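Local coordinates for putative mRNA interferase YoeB (Agrobacterium tumefaciens, PDB 6N90) that acts as a YoeB-family toxin of a type II toxin-antitoxin system, probably an endoribonuclease that cleaves mRNA at the ribosome, at the interface of chains A and B. Numbering follows the deposited sequence. Chains: chain A/B, Uncharacterized protein.

The interface of chains A and B. Residues chain A 10, 13, 17, 24; chain B 10, 13, 17.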
# COMPACT_ATOMS: atom_id res chain seq x y z
N TRP A 10 -1.50 1.11 7.54
CA TRP A 10 -0.83 -0.14 7.13
C TRP A 10 -0.81 -1.15 8.27
O TRP A 10 -1.01 -2.36 8.07
CB TRP A 10 0.60 0.14 6.64
CG TRP A 10 1.27 -1.11 6.09
CD1 TRP A 10 2.32 -1.81 6.66
CD2 TRP A 10 0.92 -1.83 4.89
NE1 TRP A 10 2.64 -2.91 5.87
CE2 TRP A 10 1.80 -2.93 4.79
CE3 TRP A 10 -0.04 -1.63 3.88
CZ2 TRP A 10 1.75 -3.83 3.72
CZ3 TRP A 10 -0.10 -2.53 2.82
CH2 TRP A 10 0.79 -3.62 2.75
N TYR A 13 -4.16 -2.71 8.35
CA TYR A 13 -4.30 -3.63 7.21
C TYR A 13 -3.57 -4.93 7.50
O TYR A 13 -4.10 -6.00 7.22
CB TYR A 13 -3.75 -2.99 5.95
CG TYR A 13 -3.95 -3.75 4.64
CD1 TYR A 13 -5.21 -3.84 4.03
CD2 TYR A 13 -2.85 -4.26 3.96
CE1 TYR A 13 -5.36 -4.49 2.79
CE2 TYR A 13 -2.99 -4.90 2.74
CZ TYR A 13 -4.24 -5.03 2.16
OH TYR A 13 -4.35 -5.67 0.94
N GLN A 17 -4.82 -8.89 7.88
CA GLN A 17 -4.10 -10.02 7.27
C GLN A 17 -3.89 -11.13 8.29
O GLN A 17 -3.93 -12.30 7.93
CB GLN A 17 -2.76 -9.58 6.70
CG GLN A 17 -2.90 -8.62 5.53
CD GLN A 17 -1.62 -8.50 4.72
OE1 GLN A 17 -0.74 -9.37 4.79
NE2 GLN A 17 -1.54 -7.48 3.92
N VAL A 24 -9.59 -8.13 4.54
CA VAL A 24 -8.53 -7.71 3.60
C VAL A 24 -9.13 -7.63 2.19
O VAL A 24 -8.90 -6.67 1.45
CB VAL A 24 -7.31 -8.69 3.61
CG1 VAL A 24 -6.22 -8.24 2.58
CG2 VAL A 24 -6.73 -8.75 4.99
N TRP B 10 1.33 -2.61 -6.63
CA TRP B 10 0.13 -3.05 -5.89
C TRP B 10 -0.49 -4.25 -6.60
O TRP B 10 -0.99 -5.18 -5.95
CB TRP B 10 -0.90 -1.92 -5.73
CG TRP B 10 -2.05 -2.32 -4.85
CD1 TRP B 10 -3.35 -2.50 -5.23
CD2 TRP B 10 -1.99 -2.62 -3.45
NE1 TRP B 10 -4.11 -2.88 -4.14
CE2 TRP B 10 -3.30 -2.97 -3.04
CE3 TRP B 10 -0.95 -2.64 -2.50
CZ2 TRP B 10 -3.60 -3.34 -1.73
CZ3 TRP B 10 -1.27 -3.00 -1.18
CH2 TRP B 10 -2.58 -3.34 -0.82
N TYR B 13 1.42 -7.21 -5.52
CA TYR B 13 1.12 -7.58 -4.14
C TYR B 13 -0.21 -8.31 -4.06
O TYR B 13 -0.33 -9.32 -3.36
CB TYR B 13 1.09 -6.34 -3.27
CG TYR B 13 0.99 -6.59 -1.79
CD1 TYR B 13 2.07 -7.10 -1.06
CD2 TYR B 13 -0.17 -6.24 -1.10
CE1 TYR B 13 1.99 -7.26 0.32
CE2 TYR B 13 -0.27 -6.44 0.27
CZ TYR B 13 0.81 -6.95 0.97
OH TYR B 13 0.70 -7.09 2.34
N GLN B 17 -1.29 -12.00 -2.86
CA GLN B 17 -2.36 -12.24 -1.89
C GLN B 17 -3.30 -13.34 -2.42
O GLN B 17 -3.86 -14.12 -1.65
CB GLN B 17 -3.12 -10.96 -1.59
CG GLN B 17 -2.34 -9.93 -0.78
CD GLN B 17 -3.18 -8.69 -0.48
OE1 GLN B 17 -3.81 -8.12 -1.37
NE2 GLN B 17 -3.19 -8.27 0.78
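Helix 7-19 of each chain packs against its copy across a two-fold axis, and A:Tyr13 and B:Tyr13 reach past each other at the centre of this helix-to-helix contact. The two rings meet through CE2 atoms 4.0 Å apart, with B:Tyr13 CE2 lying at the edge of the A:Tyr13 ring, in its plane. Each phenol hydroxyl runs on into the partner chain, where it meets a glutamine amide and the end of an indole. On one side A:Gln17 NE2 donates to B:Tyr13 OH at 2.8 Å along an almost straight path (176° at H), the oxygen lying in the amide plane. Here the amide lies near the phenol ring plane, while the indole comes over the face. The twin bond, from B:Gln17 NE2 to A:Tyr13 OH at 2.9 Å, is more bent, with the oxygen slightly tilted from the amide plane; this amide approaches from the face opposite B:Trp10. The amides differ in their last torsion, 19° in A:Gln17 and -49° in B:Gln17, so the copies are not exact. Each indole turns the CH2 edge of its six-membered ring onto the face of the partner phenol, at its hydroxyl end: A:Trp10 CH2 lies 3.8 Å from B:Tyr13 CZ, and in the same edge-on-face geometry A:Tyr13 CE2 sits in plane at the edge of the B:Trp10 ring. Near the axis the two indoles pass with roughly opposed headings, A:Trp10 CZ3 and B:Trp10 CZ3 4.2 Å apart. Each tyrosine hydroxyl thus accepts an amide N-H within a largely aromatic contact, an arrangement consistent with a homodimer, although the crystal alone does not prove that this pairing is biological. From helix 21-36, A:Val24 adds an apolar flank, its CG1 methyl lying 3.5 Å from B:Gln17 NE2.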